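Long-range contacts in enoyl-CoA hydratase (Mycobacterium avium subsp. paratuberculosis, PDB 4LK5), which probably catalyses the reversible addition of water to the double bond of enoyl-CoA thioesters, as a member of the crotonase-like enoyl-CoA hydratase/isomerase family: residues G44-T49 and K81-G86; H130-V135 and A150-L155. All coordinates share one frame; numbering follows the deposited sequence.

Interaction 1 of 2, residues G44-T49 and K81-G86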
loop_
_atom_site.group_PDB
_atom_site.type_symbol
_atom_site.label_atom_id
_atom_site.label_comp_id
_atom_site.label_asym_id
_atom_site.label_seq_id
_atom_site.Cartn_x
_atom_site.Cartn_y
_atom_site.Cartn_z
ATOM N N GLY C 44 -8.383 -32.376 -6.191
ATOM C CA GLY C 44 -7.321 -31.417 -5.851
ATOM C C GLY C 44 -7.766 -30.142 -5.148
ATOM O O GLY C 44 -6.972 -29.218 -4.977
ATOM N N VAL C 45 -9.017 -30.124 -4.705
ATOM C CA VAL C 45 -9.650 -28.966 -4.113
ATOM C C VAL C 45 -10.025 -29.226 -2.656
ATOM O O VAL C 45 -10.897 -30.044 -2.334
ATOM C CB VAL C 45 -10.909 -28.607 -4.898
ATOM C CG1 VAL C 45 -11.582 -27.336 -4.362
ATOM C CG2 VAL C 45 -10.548 -28.454 -6.370
ATOM N N PHE C 46 -9.366 -28.492 -1.782
ATOM C CA PHE C 46 -9.455 -28.701 -0.362
ATOM C C PHE C 46 -10.357 -27.596 0.113
ATOM O O PHE C 46 -9.981 -26.424 0.026
ATOM C CB PHE C 46 -8.050 -28.577 0.179
ATOM C CG PHE C 46 -7.882 -28.962 1.600
ATOM C CD1 PHE C 46 -7.579 -30.266 1.942
ATOM C CD2 PHE C 46 -7.924 -27.996 2.599
ATOM C CE1 PHE C 46 -7.381 -30.615 3.272
ATOM C CE2 PHE C 46 -7.728 -28.325 3.924
ATOM C CZ PHE C 46 -7.451 -29.633 4.268
ATOM N N SER C 47 -11.582 -27.944 0.511
ATOM C CA SER C 47 -12.522 -26.945 1.006
ATOM C C SER C 47 -12.554 -27.015 2.498
ATOM O O SER C 47 -12.349 -28.060 3.095
ATOM C CB SER C 47 -13.953 -27.113 0.467
ATOM O OG SER C 47 -13.979 -27.322 -0.940
ATOM N N VAL C 48 -12.842 -25.879 3.094
ATOM C CA VAL C 48 -12.866 -25.750 4.507
ATOM C C VAL C 48 -14.050 -24.845 4.770
ATOM O O VAL C 48 -14.060 -23.692 4.355
ATOM C CB VAL C 48 -11.527 -25.167 5.010
ATOM C CG1 VAL C 48 -11.650 -24.684 6.438
ATOM C CG2 VAL C 48 -10.419 -26.218 4.936
ATOM N N THR C 49 -15.060 -25.377 5.446
ATOM C CA THR C 49 -16.307 -24.676 5.558
ATOM C C THR C 49 -16.803 -24.666 7.004
ATOM O O THR C 49 -17.091 -25.708 7.591
ATOM C CB THR C 49 -17.326 -25.300 4.602
ATOM O OG1 THR C 49 -16.689 -25.534 3.332
ATOM C CG2 THR C 49 -18.555 -24.400 4.424
ATOM N N LYS C 81 -4.211 -28.974 -4.597
ATOM C CA LYS C 81 -3.732 -27.945 -5.548
ATOM C C LYS C 81 -4.292 -26.553 -5.260
ATOM O O LYS C 81 -3.612 -25.570 -5.524
ATOM C CB LYS C 81 -4.062 -28.325 -6.983
ATOM C CG LYS C 81 -3.422 -29.635 -7.445
ATOM C CD LYS C 81 -2.142 -29.390 -8.239
ATOM C CE LYS C 81 -1.770 -30.556 -9.147
ATOM N NZ LYS C 81 -0.941 -30.119 -10.311
ATOM N N VAL C 82 -5.523 -26.470 -4.748
ATOM C CA VAL C 82 -6.163 -25.193 -4.431
ATOM C C VAL C 82 -6.882 -25.397 -3.139
ATOM O O VAL C 82 -7.271 -26.517 -2.862
ATOM C CB VAL C 82 -7.225 -24.785 -5.475
ATOM C CG1 VAL C 82 -7.820 -23.400 -5.178
ATOM C CG2 VAL C 82 -6.632 -24.810 -6.874
ATOM N N VAL C 83 -7.070 -24.320 -2.368
ATOM C CA VAL C 83 -7.700 -24.378 -1.057
ATOM C C VAL C 83 -8.792 -23.287 -0.961
ATOM O O VAL C 83 -8.576 -22.149 -1.343
ATOM C CB VAL C 83 -6.627 -24.184 0.047
ATOM C CG1 VAL C 83 -7.261 -24.051 1.434
ATOM C CG2 VAL C 83 -5.608 -25.323 0.045
ATOM N N ARG C 84 -9.984 -23.630 -0.497
ATOM C CA ARG C 84 -11.014 -22.615 -0.334
ATOM C C ARG C 84 -11.548 -22.640 1.068
ATOM O O ARG C 84 -11.841 -23.702 1.578
ATOM C CB ARG C 84 -12.177 -22.772 -1.318
ATOM C CG ARG C 84 -12.422 -24.159 -1.887
ATOM C CD ARG C 84 -13.886 -24.609 -1.793
ATOM N NE ARG C 84 -14.863 -23.755 -2.467
ATOM C CZ ARG C 84 -15.836 -23.069 -1.854
ATOM N NH1 ARG C 84 -15.971 -23.104 -0.530
ATOM N NH2 ARG C 84 -16.688 -22.340 -2.569
ATOM N N ILE C 85 -11.660 -21.461 1.679
ATOM C CA ILE C 85 -12.305 -21.317 2.974
ATOM C C ILE C 85 -13.582 -20.606 2.709
ATOM O O ILE C 85 -13.611 -19.665 1.912
ATOM C CB ILE C 85 -11.633 -20.338 3.965
ATOM C CG1 ILE C 85 -10.275 -19.876 3.491
ATOM C CG2 ILE C 85 -11.604 -20.918 5.380
ATOM C CD1 ILE C 85 -9.259 -20.972 3.503
ATOM N N GLY C 86 -14.605 -21.004 3.446
ATOM C CA GLY C 86 -15.885 -20.335 3.434
ATOM C C GLY C 86 -16.691 -20.696 4.671
ATOM O O GLY C 86 -16.205 -21.416 5.557
#
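G44 to T49 runs beside K81 to G86 in a parallel pairing, the two strand axes 4.7 Å apart and inclined by 14°. The register steps one for one, V45 beside V82 through to T49 beside G86. At the mouth of the ladder G44 O takes two donors, K81 N at 2.8 Å and V82 N at 3.1 Å; one carbonyl shared by two successive backbone donors ties down the start of the pairing. From there the bonds zigzag as parallel strands require: F46 N gives to V82 O, R84 N to F46 O at 2.8 Å, V48 N to R84 O, and G86 N to V48 O at 2.9 Å. The V48 bond is short but bent, 132° at the hydrogen.

F46, V48, V83 and I85 all leave the sheet on one face. V48 and I85 lie side by side, CG1 of V48 touching CG2 of I85 at 3.9 Å; the first torsion of V48 (165°) brings CG1, and not CG2, against that methyl. F46 and V83 also run alongside each other, F46 CB against V83 CG2 at 4.1 Å. Helix 61-76 closes over this face, Y73 and A74 on F46, M71 on V48 and I85, which completes a beta-alpha-beta unit. On the other face V45 CG1 rests on the aliphatic CG of R84 at 4.1 Å, and helix 217-233 covers V45, V82 and R84.

The chemistry is therefore split: a regular backbone ladder supplies the polar grip, the F46, V48, V83 and I85 side chains facing helix 61-76 are all hydrocarbon, and the reverse face admits S47, T49 and the charged R84, which are themselves partly exposed.

Interaction 2 of 2, residues H130-V135 and A150-L155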
loop_
_atom_site.group_PDB
_atom_site.type_symbol
_atom_site.label_atom_id
_atom_site.label_comp_id
_atom_site.label_asym_id
_atom_site.label_seq_id
_atom_site.Cartn_x
_atom_site.Cartn_y
_atom_site.Cartn_z
ATOM N N HIS C 130 0.174 -23.314 -1.943
ATOM C CA HIS C 130 -0.851 -23.430 -2.915
ATOM C C HIS C 130 -1.687 -22.189 -2.857
ATOM O O HIS C 130 -1.677 -21.471 -1.850
ATOM C CB HIS C 130 -1.694 -24.683 -2.611
ATOM C CG HIS C 130 -0.915 -25.952 -2.725
ATOM N ND1 HIS C 130 -0.428 -26.413 -3.930
ATOM C CD2 HIS C 130 -0.455 -26.805 -1.784
ATOM C CE1 HIS C 130 0.268 -27.519 -3.732
ATOM N NE2 HIS C 130 0.260 -27.785 -2.437
ATOM N N PRO C 131 -2.422 -21.902 -3.939
ATOM C CA PRO C 131 -3.323 -20.759 -3.831
ATOM C C PRO C 131 -4.391 -21.045 -2.795
ATOM O O PRO C 131 -4.938 -22.149 -2.773
ATOM C CB PRO C 131 -3.924 -20.670 -5.228
ATOM C CG PRO C 131 -2.835 -21.171 -6.111
ATOM C CD PRO C 131 -2.234 -22.317 -5.337
ATOM N N VAL C 132 -4.646 -20.081 -1.919
ATOM C CA VAL C 132 -5.694 -20.199 -0.920
ATOM C C VAL C 132 -6.774 -19.168 -1.198
ATOM O O VAL C 132 -6.475 -17.982 -1.268
ATOM C CB VAL C 132 -5.136 -19.980 0.483
ATOM C CG1 VAL C 132 -6.280 -20.014 1.496
ATOM C CG2 VAL C 132 -4.092 -21.034 0.802
ATOM N N VAL C 133 -8.022 -19.619 -1.356
ATOM C CA VAL C 133 -9.103 -18.765 -1.809
ATOM C C VAL C 133 -10.126 -18.538 -0.738
ATOM O O VAL C 133 -10.635 -19.496 -0.209
ATOM C CB VAL C 133 -9.884 -19.383 -2.973
ATOM C CG1 VAL C 133 -10.900 -18.354 -3.510
ATOM C CG2 VAL C 133 -8.962 -19.842 -4.072
ATOM N N ALA C 134 -10.441 -17.273 -0.450
ATOM C CA ALA C 134 -11.510 -16.906 0.453
ATOM C C ALA C 134 -12.783 -16.541 -0.292
ATOM O O ALA C 134 -12.805 -15.669 -1.145
ATOM C CB ALA C 134 -11.096 -15.755 1.350
ATOM N N VAL C 135 -13.859 -17.194 0.098
ATOM C CA VAL C 135 -15.120 -17.145 -0.591
ATOM C C VAL C 135 -16.105 -16.462 0.324
ATOM O O VAL C 135 -16.628 -17.078 1.220
ATOM C CB VAL C 135 -15.621 -18.581 -0.854
ATOM C CG1 VAL C 135 -16.996 -18.550 -1.508
ATOM C CG2 VAL C 135 -14.625 -19.339 -1.709
ATOM N N ALA C 150 -5.675 -12.894 4.935
ATOM C CA ALA C 150 -4.461 -13.681 4.898
ATOM C C ALA C 150 -4.441 -14.512 3.672
ATOM O O ALA C 150 -3.384 -14.996 3.291
ATOM C CB ALA C 150 -4.371 -14.589 6.113
ATOM N N CYS C 151 -5.602 -14.707 3.058
ATOM C CA CYS C 151 -5.664 -15.546 1.869
ATOM C C CYS C 151 -5.004 -14.847 0.661
ATOM O O CYS C 151 -4.515 -13.714 0.770
ATOM C CB CYS C 151 -7.103 -15.957 1.624
ATOM S SG CYS C 151 -7.745 -16.949 3.014
ATOM N N ASP C 152 -4.966 -15.536 -0.471
ATOM C CA ASP C 152 -4.293 -15.047 -1.691
ATOM C C ASP C 152 -5.265 -14.409 -2.673
ATOM O O ASP C 152 -4.947 -13.482 -3.435
ATOM C CB ASP C 152 -3.626 -16.231 -2.364
ATOM C CG ASP C 152 -2.654 -16.939 -1.431
ATOM O OD1 ASP C 152 -1.798 -16.249 -0.804
ATOM O OD2 ASP C 152 -2.769 -18.168 -1.293
ATOM N N VAL C 153 -6.465 -14.936 -2.650
ATOM C CA VAL C 153 -7.496 -14.499 -3.535
ATOM C C VAL C 153 -8.722 -14.329 -2.663
ATOM O O VAL C 153 -9.029 -15.209 -1.864
ATOM C CB VAL C 153 -7.721 -15.581 -4.620
ATOM C CG1 VAL C 153 -8.994 -15.313 -5.394
ATOM C CG2 VAL C 153 -6.529 -15.617 -5.546
ATOM N N VAL C 154 -9.395 -13.196 -2.790
ATOM C CA VAL C 154 -10.629 -12.982 -2.060
ATOM C C VAL C 154 -11.765 -12.662 -3.023
ATOM O O VAL C 154 -11.775 -11.625 -3.656
ATOM C CB VAL C 154 -10.454 -11.887 -1.002
ATOM C CG1 VAL C 154 -11.679 -11.765 -0.108
ATOM C CG2 VAL C 154 -9.240 -12.190 -0.166
ATOM N N LEU C 155 -12.718 -13.590 -3.127
ATOM C CA LEU C 155 -13.904 -13.440 -3.967
ATOM C C LEU C 155 -15.084 -13.075 -3.077
ATOM O O LEU C 155 -15.386 -13.766 -2.128
ATOM C CB LEU C 155 -14.191 -14.751 -4.677
ATOM C CG LEU C 155 -13.411 -15.151 -5.953
ATOM C CD1 LEU C 155 -12.148 -14.375 -6.202
ATOM C CD2 LEU C 155 -13.124 -16.629 -5.960
#
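This is a buried parallel strand pairing in the main sheet of the crotonase-like fold, where H130 to V135 meets A150 to L155 through a short ladder preceded by a polar turn. V133, A134 and V135 pair with V153, V154 and L155, the axes 4.8 Å apart and inclined by 20°. A134 is bonded through both its N-H and its carbonyl. The N-H gives to V153 O at 2.9 Å, nearly straight at 174°. A134 O in turn takes L155 N at 2.9 Å.

Ahead of the ladder, V132 O receives D152 N at 3.0 Å and, more weakly, V153 N. The D152 carboxylate turns back to the same residue, OD2 accepting V132 N at 2.8 Å, although the position of OD2 is less certain. With CG beside its own backbone nitrogen (chi1 -57°), D152 can join main-chain and side-chain bonds to one valine.

C151 fills the angle between V132 and A134. Its SG lies against V132 CG1 at 3.7 Å and A134 CB at 3.9 Å, and I85 of the next strand also packs on this cysteine. On the opposite face the V133 and L155 side chains cross obliquely, V133 CG1 meeting L155 CD2 at 3.7 Å, beneath I228 and L231 of helix 217-233, which touch V133. R187 of a second subunit donates to C151 O, and its M191 packs on D152, so the turn borders a subunit interface.

D152 thus puts a carboxylate in a buried, largely apolar setting. Its ion pairs with K243 and with R187 of the second subunit are both long and weak, but they may favour the charged form. V133, V153 and L155 give the ladder an apolar face, and C151 packs on V132 and A134.

How the interactions relate
Interactions 1 and 2 belong to one sheet and are stitched together where strands 82-87 and 132-136 run side by side: V83 O with V133 N and I85 N with V133 O are probable hydrogen bonds. Their centres lie about 9 Å apart. Interaction 2 is the deeper, about 9 Å from the centre of the chain against about 14 Å, and nearly all its touching residues are buried; interaction 1 is half buried. Helix 217-233 spans both, reaching V45 and V82 in one and V133 and L155 in the other. Interaction 1 relies on a longer, purely main-chain ladder and meets the second subunit only through K81; interaction 2 adds a carboxylate and meets that subunit through several residues, including a hydrogen bond from its R187.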